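Local coordinates for oligopeptide ABC transporter, periplasmic oligopeptide-binding protein, putative (Thermotoga maritima MSB8, PDB 5IPW) that probably binds oligopeptides in the periplasm and hands them to an ABC transporter for uptake, as a family 5 extracellular solute-binding protein, at residues 153-158 with 169-174; 85-90 with 178-183; 360-365 with 583-588; 338-343 with 490-495. All coordinates share one frame; numbering follows the deposited sequence.

In the fold
Interactions 1 and 4 are antiparallel strand pairings, whereas interactions 2 and 3 rest on side chains and a bridging water each. Interaction 1 ties the open end of a hairpin at the margin of a five-stranded sheet and is partly exposed. Interaction 2 reaches the strand at the other margin of that sheet, is buried, and touches interaction 1 where Phe178 meets Phe169 and Phe171. Interactions 3 and 4 lie elsewhere, their centres about 14 Å apart, and touch through Trp587, Met588 and Leu343. Interaction 4 is the buried strand pairing within a second sheet; interaction 3, only partly buried, sets an arginine of a flanking helix against the chain that leads into that sheet.

Interaction 1: 153-158 with 169-174; sequences YNIGVK and FEFSKP
The Phe171 ring carries Val157 on one face: methyl CG2 stands 3.7 Å above the ring plane, displaced toward the rim, in a CH-pi contact 3.9 Å from the centroid of the ring. Ile155 adds its CG2 obliquely, 3.9 Å from Phe171 CD1. The neighbouring aromatic, Phe169, is met at its edge, with Val157 CG2 near the ring plane beside CD2. Val157 places this methyl anti to its backbone N, and the one carbon serves both rings. Tyr175 and Phe178 also meet Phe171 edge-to-face.

Beneath these side chains the backbones pair as the open end of a beta hairpin, strand 157-163 running antiparallel to strand 166-171. Val157 and Phe171 form a non-hydrogen-bonded pair with their side chains on the same face of the sheet; Lys158 and Glu170 form the hydrogen-bonded pair beside it, their side chains on the other face. Lys158 N donates to Glu170 O at 2.7 Å, and Glu170 N returns a bond to Lys158 O.

Past the last bridge, the chain that has just left helix 151-154 still holds on through Gly156. Its carbonyl O accepts from Ser172 N at 2.9 Å, the donor lying above the carbonyl plane, and receives a weak second bond from Ser172 OG. The hydroxyl is placed there by chi1 of 48°, which sets OG between its own backbone N and carbonyl carbon. The CA of Phe171 also approaches Gly156 O, at 3.2 Å, as a CA-H...O contact.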
# COMPACT_ATOMS: atom_id res chain seq x y z
N TYR A 153 12.63 -5.79 -12.72
CA TYR A 153 13.31 -5.88 -14.02
C TYR A 153 14.84 -5.91 -13.87
O TYR A 153 15.52 -6.47 -14.72
CB TYR A 153 12.90 -4.74 -14.95
CG TYR A 153 13.41 -4.89 -16.37
CD1 TYR A 153 12.67 -5.59 -17.33
CD2 TYR A 153 14.62 -4.34 -16.77
CE1 TYR A 153 13.13 -5.73 -18.64
CE2 TYR A 153 15.09 -4.47 -18.07
CZ TYR A 153 14.34 -5.16 -19.00
OH TYR A 153 14.80 -5.29 -20.29
N ASN A 154 15.36 -5.29 -12.81
CA ASN A 154 16.81 -5.27 -12.56
C ASN A 154 17.33 -6.63 -12.11
O ASN A 154 18.49 -6.97 -12.36
CB ASN A 154 17.18 -4.18 -11.56
CG ASN A 154 17.20 -2.79 -12.19
OD1 ASN A 154 17.53 -2.64 -13.37
ND2 ASN A 154 16.84 -1.78 -11.42
N ILE A 155 16.48 -7.41 -11.45
CA ILE A 155 16.72 -8.84 -11.37
C ILE A 155 16.53 -9.29 -12.81
O ILE A 155 15.56 -8.89 -13.45
CB ILE A 155 15.72 -9.56 -10.44
CG1 ILE A 155 15.80 -8.97 -9.03
CG2 ILE A 155 15.99 -11.06 -10.43
CD1 ILE A 155 15.00 -9.72 -7.99
N GLY A 156 17.44 -10.10 -13.34
CA GLY A 156 17.32 -10.54 -14.73
C GLY A 156 16.01 -11.27 -14.97
O GLY A 156 15.63 -12.14 -14.19
N VAL A 157 15.31 -10.90 -16.05
CA VAL A 157 14.03 -11.53 -16.38
C VAL A 157 13.86 -11.76 -17.88
O VAL A 157 14.17 -10.89 -18.69
CB VAL A 157 12.83 -10.72 -15.83
CG1 VAL A 157 12.70 -9.38 -16.53
CG2 VAL A 157 11.54 -11.53 -15.94
N LYS A 158 13.37 -12.95 -18.23
CA LYS A 158 13.02 -13.28 -19.60
C LYS A 158 11.51 -13.56 -19.65
O LYS A 158 11.00 -14.36 -18.87
CB LYS A 158 13.81 -14.51 -20.09
CG LYS A 158 14.52 -14.31 -21.42
CD LYS A 158 13.56 -14.03 -22.58
CE LYS A 158 14.29 -13.44 -23.78
NZ LYS A 158 13.38 -12.61 -24.62
N PHE A 169 7.25 -15.72 -17.06
CA PHE A 169 8.29 -14.86 -16.52
C PHE A 169 9.37 -15.76 -15.94
O PHE A 169 9.11 -16.46 -14.97
CB PHE A 169 7.74 -13.97 -15.39
CG PHE A 169 6.75 -12.94 -15.85
CD1 PHE A 169 5.42 -13.28 -16.06
CD2 PHE A 169 7.13 -11.62 -16.04
CE1 PHE A 169 4.50 -12.33 -16.47
CE2 PHE A 169 6.21 -10.66 -16.46
CZ PHE A 169 4.90 -11.02 -16.67
N GLU A 170 10.55 -15.77 -16.56
CA GLU A 170 11.69 -16.53 -16.04
C GLU A 170 12.74 -15.58 -15.51
O GLU A 170 13.32 -14.79 -16.26
CB GLU A 170 12.30 -17.42 -17.13
CG GLU A 170 13.52 -18.22 -16.66
CD GLU A 170 13.86 -19.39 -17.57
OE1 GLU A 170 14.31 -20.44 -17.05
OE2 GLU A 170 13.66 -19.27 -18.80
N PHE A 171 12.98 -15.65 -14.21
CA PHE A 171 14.00 -14.83 -13.57
C PHE A 171 15.33 -15.59 -13.48
O PHE A 171 15.35 -16.82 -13.50
CB PHE A 171 13.55 -14.42 -12.16
CG PHE A 171 12.43 -13.43 -12.15
CD1 PHE A 171 12.70 -12.08 -12.27
CD2 PHE A 171 11.11 -13.84 -12.01
CE1 PHE A 171 11.67 -11.15 -12.26
CE2 PHE A 171 10.08 -12.92 -12.00
CZ PHE A 171 10.36 -11.57 -12.12
N SER A 172 16.44 -14.85 -13.41
CA SER A 172 17.73 -15.45 -13.09
C SER A 172 17.76 -15.67 -11.59
O SER A 172 17.74 -14.69 -10.85
CB SER A 172 18.88 -14.54 -13.51
OG SER A 172 18.68 -13.21 -13.06
N LYS A 173 17.79 -16.93 -11.15
CA LYS A 173 17.70 -17.30 -9.72
C LYS A 173 16.24 -17.28 -9.22
O LYS A 173 15.34 -16.84 -9.93
CB LYS A 173 18.55 -16.38 -8.84
CG LYS A 173 17.84 -15.12 -8.36
CD LYS A 173 18.80 -13.95 -8.21
CE LYS A 173 18.30 -13.02 -7.12
NZ LYS A 173 19.01 -11.72 -7.17
N PRO A 174 16.02 -17.75 -7.97
CA PRO A 174 14.68 -17.63 -7.43
C PRO A 174 14.33 -16.21 -7.00
O PRO A 174 15.22 -15.39 -6.75
CB PRO A 174 14.71 -18.57 -6.22
CG PRO A 174 15.74 -19.59 -6.60
CD PRO A 174 16.81 -18.71 -7.18

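Interaction 2: 85-90 with 178-183; sequences AFWDKE and FLLKVP
Trp87 lies with one face of its indole against Pro183, where the outermost strand 85-87 of a five-stranded antiparallel sheet meets the loop that follows strand 166-171 of the same sheet. The two side chains cross at about a right angle. Pro183 CB sits over the five-membered ring, 3.4 Å from its centroid and only 8° off the normal, a CH-pi contact, while CG extends toward the six-membered ring, 3.8 Å from CE3 of Trp87.

Apolar packing extends beyond this CH-pi contact. Leu180 brings CG to 4.0 Å from Trp87 CH2 at the far end of the indole. Val182 CG1 lies beside the backbone of Ala85 and makes a looser approach to its CB.

Across the contact the polar part belongs to the backbone and one water. Ala85 O receives a CA-H...O contact from the CA of Pro183. The indole NE1 is turned to a partner outside the two segments, donating to Val617 O. Between the segments, the water accepts from Trp87 N at 2.8 Å and donates to Pro183 O at 2.9 Å, spanning two backbone groups that do not bond each other directly.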
# COMPACT_ATOMS: atom_id res chain seq x y z
N ALA A 85 -3.48 -10.58 -11.23
CA ALA A 85 -4.11 -11.08 -10.03
C ALA A 85 -4.16 -9.96 -9.01
O ALA A 85 -3.16 -9.27 -8.79
CB ALA A 85 -3.31 -12.26 -9.49
N PHE A 86 -5.32 -9.77 -8.41
CA PHE A 86 -5.53 -8.69 -7.46
C PHE A 86 -5.11 -9.13 -6.08
O PHE A 86 -5.04 -10.33 -5.78
CB PHE A 86 -7.00 -8.28 -7.42
CG PHE A 86 -7.48 -7.61 -8.67
CD1 PHE A 86 -7.30 -6.25 -8.86
CD2 PHE A 86 -8.12 -8.34 -9.65
CE1 PHE A 86 -7.75 -5.63 -10.01
CE2 PHE A 86 -8.57 -7.72 -10.81
CZ PHE A 86 -8.38 -6.37 -10.98
N TRP A 87 -4.85 -8.14 -5.23
CA TRP A 87 -4.84 -8.37 -3.80
C TRP A 87 -6.23 -8.86 -3.43
O TRP A 87 -7.22 -8.51 -4.07
CB TRP A 87 -4.59 -7.07 -3.02
CG TRP A 87 -3.20 -6.51 -3.06
CD1 TRP A 87 -2.85 -5.25 -3.44
CD2 TRP A 87 -1.99 -7.16 -2.68
NE1 TRP A 87 -1.49 -5.08 -3.33
CE2 TRP A 87 -0.94 -6.24 -2.86
CE3 TRP A 87 -1.69 -8.44 -2.19
CZ2 TRP A 87 0.39 -6.56 -2.59
CZ3 TRP A 87 -0.37 -8.76 -1.92
CH2 TRP A 87 0.66 -7.82 -2.12
N ASP A 88 -6.33 -9.67 -2.39
CA ASP A 88 -7.60 -9.78 -1.70
C ASP A 88 -7.82 -8.46 -0.95
O ASP A 88 -7.00 -7.53 -1.04
CB ASP A 88 -7.61 -10.96 -0.74
CG ASP A 88 -6.79 -10.71 0.49
OD1 ASP A 88 -5.76 -10.01 0.41
OD2 ASP A 88 -7.18 -11.23 1.56
N LYS A 89 -8.92 -8.35 -0.22
CA LYS A 89 -9.23 -7.12 0.50
C LYS A 89 -8.18 -6.76 1.57
O LYS A 89 -7.85 -5.58 1.73
CB LYS A 89 -10.63 -7.22 1.13
CG LYS A 89 -11.05 -6.00 1.93
CD LYS A 89 -12.29 -6.29 2.76
CE LYS A 89 -12.54 -5.17 3.74
NZ LYS A 89 -13.80 -5.38 4.50
N GLU A 90 -7.66 -7.75 2.30
CA GLU A 90 -6.73 -7.49 3.41
C GLU A 90 -5.29 -7.17 2.95
O GLU A 90 -4.64 -6.28 3.50
CB GLU A 90 -6.76 -8.65 4.45
CG GLU A 90 -5.87 -9.86 4.16
CD GLU A 90 -5.94 -10.92 5.25
OE1 GLU A 90 -5.55 -12.08 4.98
OE2 GLU A 90 -6.37 -10.60 6.38
N PHE A 178 8.23 -11.72 -6.18
CA PHE A 178 7.53 -11.30 -7.39
C PHE A 178 6.02 -11.38 -7.26
O PHE A 178 5.31 -10.53 -7.79
CB PHE A 178 7.98 -12.14 -8.59
CG PHE A 178 7.28 -11.78 -9.86
CD1 PHE A 178 7.45 -10.53 -10.43
CD2 PHE A 178 6.43 -12.70 -10.49
CE1 PHE A 178 6.80 -10.19 -11.60
CE2 PHE A 178 5.79 -12.37 -11.67
CZ PHE A 178 5.97 -11.11 -12.23
N LEU A 179 5.52 -12.40 -6.56
CA LEU A 179 4.08 -12.53 -6.36
C LEU A 179 3.47 -11.30 -5.71
O LEU A 179 2.32 -10.98 -5.99
CB LEU A 179 3.76 -13.76 -5.51
CG LEU A 179 3.89 -15.12 -6.20
CD1 LEU A 179 3.51 -16.21 -5.20
CD2 LEU A 179 3.04 -15.24 -7.45
N LEU A 180 4.23 -10.62 -4.86
CA LEU A 180 3.76 -9.40 -4.21
C LEU A 180 3.84 -8.16 -5.11
O LEU A 180 3.29 -7.12 -4.78
CB LEU A 180 4.53 -9.15 -2.92
CG LEU A 180 4.06 -9.95 -1.70
CD1 LEU A 180 3.95 -11.45 -1.97
CD2 LEU A 180 5.01 -9.68 -0.56
N LYS A 181 4.52 -8.29 -6.24
CA LYS A 181 4.64 -7.20 -7.20
C LYS A 181 3.42 -7.16 -8.11
O LYS A 181 2.97 -6.08 -8.50
CB LYS A 181 5.89 -7.38 -8.05
CG LYS A 181 7.18 -7.42 -7.26
CD LYS A 181 7.82 -6.05 -7.14
CE LYS A 181 8.93 -6.04 -6.11
NZ LYS A 181 8.39 -6.11 -4.72
N VAL A 182 2.89 -8.33 -8.42
CA VAL A 182 1.83 -8.46 -9.43
C VAL A 182 0.53 -7.71 -9.10
O VAL A 182 -0.04 -7.09 -9.99
CB VAL A 182 1.53 -9.95 -9.73
CG1 VAL A 182 0.35 -10.10 -10.66
CG2 VAL A 182 2.76 -10.60 -10.35
N PRO A 183 0.05 -7.77 -7.85
CA PRO A 183 -1.14 -7.01 -7.46
C PRO A 183 -0.91 -5.51 -7.39
O PRO A 183 -1.88 -4.76 -7.37
CB PRO A 183 -1.46 -7.52 -6.05
CG PRO A 183 -0.56 -8.67 -5.81
CD PRO A 183 0.62 -8.50 -6.71
O HOH W 1 -4.53 -5.65 -6.57

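Interaction 3: 360-365 with 583-588; sequences RFRQAL and RENLWM
Arg362 projects from helix 359-367 toward the chain that leaves helix 568-584, and its side chain makes most of the contact. Its CB already faces Leu586, 4.3 Å from the CB of that residue. Farther out, CD lies 3.4 Å from Leu586 O. The chain bends at chi3 (-68°), which sets NE near Leu586 O; beyond it the guanidinium lies against Trp587, whose CD1 stands 3.9 Å above the guanidinium plane, over its centre. The two flat groups are not parallel, their planes being 33° apart. NH2 touches Asn585 CB at 3.7 Å, and that same CB also covers one face of the Trp587 ring, near its rim.

NH1 of Arg362 has two acceptors: the carbonyl O of Phe356, and a water at 3.2 Å. The water also accepts from Trp587 NE1 at 3.3 Å, in the plane of the indole and at its edge, and so links the two groups. An alanine in place of Arg362 would probably leave Phe356 O without this donor, open a gap beside Trp587 CD1 and deprive the water of one of its donors.

One residue on, Gln363 makes a slighter contact, its NE2 standing 4.4 Å from Glu584 O.

Helix 359-367 is backed by helix 410-420, which meets Phe361 and Ala364, and by Leu343 of strand 340-343, which meets Phe361 and Leu365. On the side of 583-588, Trp587 stacks on Trp518 and packs on Val551, Val552 and Leu555 of helix 550-564, just before the chain enters strand 589-591.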
# COMPACT_ATOMS: atom_id res chain seq x y z
N ARG A 360 14.15 -4.86 29.68
CA ARG A 360 13.35 -4.41 30.81
C ARG A 360 13.20 -2.90 30.87
O ARG A 360 12.16 -2.40 31.30
CB ARG A 360 13.97 -4.94 32.11
CG ARG A 360 13.81 -6.45 32.28
CD ARG A 360 15.09 -7.12 32.73
NE ARG A 360 15.63 -6.51 33.95
CZ ARG A 360 16.80 -6.81 34.49
NH1 ARG A 360 17.60 -7.73 33.95
NH2 ARG A 360 17.18 -6.18 35.59
N PHE A 361 14.23 -2.17 30.44
CA PHE A 361 14.15 -0.72 30.37
C PHE A 361 13.08 -0.29 29.37
O PHE A 361 12.32 0.65 29.63
CB PHE A 361 15.51 -0.08 30.02
CG PHE A 361 15.49 1.43 30.04
CD1 PHE A 361 15.27 2.12 31.23
CD2 PHE A 361 15.64 2.17 28.87
CE1 PHE A 361 15.22 3.51 31.26
CE2 PHE A 361 15.59 3.56 28.90
CZ PHE A 361 15.38 4.23 30.09
N ARG A 362 13.03 -0.98 28.24
CA ARG A 362 12.05 -0.67 27.19
C ARG A 362 10.64 -1.07 27.64
O ARG A 362 9.72 -0.25 27.59
CB ARG A 362 12.44 -1.33 25.87
CG ARG A 362 13.85 -0.97 25.42
CD ARG A 362 14.14 -1.37 23.99
NE ARG A 362 14.20 -2.82 23.79
CZ ARG A 362 15.32 -3.54 23.70
NH1 ARG A 362 16.53 -2.99 23.82
NH2 ARG A 362 15.22 -4.85 23.50
N GLN A 363 10.49 -2.31 28.11
CA GLN A 363 9.24 -2.77 28.72
C GLN A 363 8.71 -1.72 29.69
O GLN A 363 7.54 -1.31 29.62
CB GLN A 363 9.45 -4.11 29.44
CG GLN A 363 9.69 -5.28 28.51
CD GLN A 363 10.13 -6.56 29.22
OE1 GLN A 363 10.37 -6.56 30.43
NE2 GLN A 363 10.25 -7.65 28.47
N ALA A 364 9.60 -1.27 30.58
CA ALA A 364 9.27 -0.23 31.56
C ALA A 364 8.83 1.07 30.88
O ALA A 364 7.83 1.67 31.29
CB ALA A 364 10.47 0.03 32.46
N LEU A 365 9.57 1.49 29.86
CA LEU A 365 9.29 2.75 29.18
C LEU A 365 7.91 2.77 28.53
O LEU A 365 7.24 3.81 28.56
CB LEU A 365 10.37 3.09 28.13
CG LEU A 365 11.68 3.76 28.56
CD1 LEU A 365 12.48 4.12 27.32
CD2 LEU A 365 11.46 5.01 29.40
N ARG A 583 8.26 -8.80 19.39
CA ARG A 583 7.38 -8.84 20.55
C ARG A 583 8.21 -8.97 21.82
O ARG A 583 8.00 -8.25 22.79
CB ARG A 583 6.45 -10.03 20.43
CG ARG A 583 5.14 -9.92 21.19
CD ARG A 583 4.15 -10.92 20.62
NE ARG A 583 4.67 -12.30 20.63
CZ ARG A 583 4.28 -13.27 19.81
NH1 ARG A 583 3.36 -13.07 18.87
NH2 ARG A 583 4.84 -14.48 19.92
N GLU A 584 9.15 -9.91 21.78
CA GLU A 584 10.02 -10.20 22.91
C GLU A 584 11.03 -9.07 23.17
O GLU A 584 11.34 -8.77 24.32
CB GLU A 584 10.72 -11.55 22.69
CG GLU A 584 9.77 -12.73 22.91
CD GLU A 584 10.21 -14.01 22.24
OE1 GLU A 584 9.55 -15.04 22.48
OE2 GLU A 584 11.20 -14.01 21.48
N ASN A 585 11.52 -8.46 22.10
CA ASN A 585 12.32 -7.23 22.18
C ASN A 585 11.45 -6.08 21.73
O ASN A 585 10.73 -6.20 20.76
CB ASN A 585 13.53 -7.31 21.26
CG ASN A 585 14.32 -8.60 21.44
OD1 ASN A 585 15.36 -8.60 22.10
ND2 ASN A 585 13.85 -9.69 20.86
N LEU A 586 11.50 -4.95 22.42
CA LEU A 586 10.62 -3.83 22.07
C LEU A 586 11.41 -2.64 21.55
O LEU A 586 11.34 -1.54 22.10
CB LEU A 586 9.74 -3.45 23.27
CG LEU A 586 8.26 -3.83 23.17
CD1 LEU A 586 8.05 -5.26 22.72
CD2 LEU A 586 7.59 -3.59 24.51
N TRP A 587 12.13 -2.86 20.45
CA TRP A 587 12.99 -1.83 19.86
C TRP A 587 12.23 -0.59 19.42
O TRP A 587 12.77 0.51 19.46
CB TRP A 587 13.73 -2.39 18.67
CG TRP A 587 14.67 -3.46 19.01
CD1 TRP A 587 15.77 -3.37 19.81
CD2 TRP A 587 14.61 -4.80 18.55
NE1 TRP A 587 16.40 -4.58 19.88
CE2 TRP A 587 15.72 -5.48 19.11
CE3 TRP A 587 13.74 -5.51 17.71
CZ2 TRP A 587 15.97 -6.83 18.85
CZ3 TRP A 587 13.99 -6.84 17.46
CH2 TRP A 587 15.10 -7.49 18.03
N MET A 588 10.99 -0.77 18.99
CA MET A 588 10.11 0.37 18.71
C MET A 588 9.03 0.44 19.78
O MET A 588 8.36 -0.55 20.05
CB MET A 588 9.47 0.25 17.33
CG MET A 588 10.38 0.68 16.19
SD MET A 588 9.68 0.38 14.55
CE MET A 588 9.84 -1.40 14.46
O HOH W 2 18.81 -4.37 22.08

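Interaction 4: 338-343 with 490-495; sequences ASRISL and MVWNMD
Strands 340-343 and 489-494 are antiparallel neighbours inside a mixed five-stranded sheet, and Arg340 with Trp492 forms one of their hydrogen-bonded pairs. Arg340 N donates to Trp492 O at 2.9 Å, and Trp492 N to Arg340 O at 3.0 Å. Ser342 and Met490 make the second such pair, with both bonds at 3.1 Å. Between them Ile341 and Val491 form a non-hydrogen-bonded pair, with Ile341 CG1 3.9 Å from Val491 CG1 on the opposite face of the sheet from Arg340 and Trp492.

The Arg340 side chain folds back over its partner strand. CG lies between the backbone N and the carbonyl carbon (chi1 50°), and a second bend at chi2 (79°) continues the turn. NE donates to Asn493 O at 3.0 Å from well above the carbonyl plane; NH2 adds a weak bond to the same oxygen. Trp492 CB rests over one face of the guanidinium, whose plane stands almost perpendicular to the indole (87°). NH2 also forms a salt bridge with Asp516, so backbone and carboxylate together fix the group. A methionine in place of Arg340 would probably leave the Asp516 carboxylate without this charged mate and Asn493 O without its side-chain donors.

Asn493 opens an Asx turn, its OD1 accepting from Asp495 N.

Strand 440-445 flanks 489-494 and strand 589-591 flanks 340-343. Helix 448-462 covers the Ile341 and Val491 face through His450 and Trp454, while helix 475-484 packs on Met490 and Trp492.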
# COMPACT_ATOMS: atom_id res chain seq x y z
N ALA A 338 1.09 6.26 15.02
CA ALA A 338 1.22 7.61 14.49
C ALA A 338 2.52 8.27 14.97
O ALA A 338 3.00 9.22 14.36
CB ALA A 338 0.03 8.45 14.90
N SER A 339 3.07 7.77 16.08
CA SER A 339 4.28 8.36 16.66
C SER A 339 4.98 7.40 17.62
O SER A 339 4.61 7.31 18.78
CB SER A 339 3.93 9.66 17.39
OG SER A 339 5.10 10.35 17.81
N ARG A 340 5.98 6.69 17.11
CA ARG A 340 6.76 5.74 17.90
C ARG A 340 8.18 6.24 18.15
O ARG A 340 8.59 7.25 17.59
CB ARG A 340 6.78 4.34 17.24
CG ARG A 340 7.16 4.28 15.77
CD ARG A 340 8.66 4.38 15.48
NE ARG A 340 8.91 4.26 14.05
CZ ARG A 340 10.06 3.90 13.48
NH1 ARG A 340 11.13 3.60 14.21
NH2 ARG A 340 10.14 3.83 12.15
N ILE A 341 8.91 5.52 19.01
CA ILE A 341 10.27 5.88 19.38
C ILE A 341 11.18 4.65 19.40
O ILE A 341 10.75 3.54 19.72
CB ILE A 341 10.33 6.58 20.75
CG1 ILE A 341 11.70 7.24 20.98
CG2 ILE A 341 10.03 5.61 21.89
CD1 ILE A 341 11.75 8.09 22.24
N SER A 342 12.43 4.86 19.02
CA SER A 342 13.46 3.87 19.24
C SER A 342 14.62 4.55 19.96
O SER A 342 14.91 5.72 19.72
CB SER A 342 13.90 3.21 17.93
OG SER A 342 14.03 4.14 16.88
N LEU A 343 15.23 3.83 20.89
CA LEU A 343 16.40 4.34 21.59
C LEU A 343 17.64 3.99 20.78
O LEU A 343 17.61 3.08 19.95
CB LEU A 343 16.48 3.72 22.99
CG LEU A 343 15.23 3.83 23.86
CD1 LEU A 343 15.35 2.91 25.06
CD2 LEU A 343 14.98 5.27 24.30
N MET A 490 15.11 8.65 18.76
CA MET A 490 14.46 9.20 17.57
C MET A 490 13.00 8.75 17.50
O MET A 490 12.71 7.55 17.61
CB MET A 490 15.15 8.68 16.31
CG MET A 490 16.56 9.20 16.06
SD MET A 490 16.53 10.89 15.45
CE MET A 490 18.22 11.09 14.90
N VAL A 491 12.09 9.70 17.29
CA VAL A 491 10.69 9.34 17.04
C VAL A 491 10.35 9.47 15.55
O VAL A 491 10.83 10.38 14.85
CB VAL A 491 9.66 10.11 17.92
CG1 VAL A 491 10.23 10.43 19.30
CG2 VAL A 491 9.14 11.37 17.23
N TRP A 492 9.51 8.56 15.09
CA TRP A 492 8.99 8.57 13.73
C TRP A 492 7.67 7.83 13.74
O TRP A 492 7.41 7.04 14.66
CB TRP A 492 9.97 7.86 12.79
CG TRP A 492 9.76 8.11 11.33
CD1 TRP A 492 9.27 7.24 10.40
CD2 TRP A 492 10.07 9.31 10.62
NE1 TRP A 492 9.25 7.82 9.16
CE2 TRP A 492 9.74 9.10 9.27
CE3 TRP A 492 10.60 10.55 11.00
CZ2 TRP A 492 9.91 10.08 8.30
CZ3 TRP A 492 10.76 11.52 10.03
CH2 TRP A 492 10.42 11.28 8.70
N ASN A 493 6.84 8.07 12.74
CA ASN A 493 5.61 7.29 12.59
C ASN A 493 5.96 5.87 12.19
O ASN A 493 7.13 5.53 12.06
CB ASN A 493 4.68 7.92 11.55
CG ASN A 493 5.27 7.91 10.15
OD1 ASN A 493 5.61 6.86 9.60
ND2 ASN A 493 5.38 9.09 9.56
N MET A 494 4.95 5.04 12.02
CA MET A 494 5.17 3.69 11.52
C MET A 494 4.09 3.32 10.53
O MET A 494 3.24 2.49 10.81
CB MET A 494 5.21 2.71 12.69
CG MET A 494 5.66 1.32 12.31
SD MET A 494 4.90 0.10 13.38
CE MET A 494 5.61 -1.40 12.71
N ASP A 495 4.12 3.96 9.37
CA ASP A 495 3.19 3.65 8.28
C ASP A 495 3.59 2.36 7.58
O ASP A 495 4.55 1.71 7.97
CB ASP A 495 3.06 4.82 7.30
CG ASP A 495 4.41 5.32 6.79
OD1 ASP A 495 5.44 4.67 7.07
OD2 ASP A 495 4.43 6.38 6.14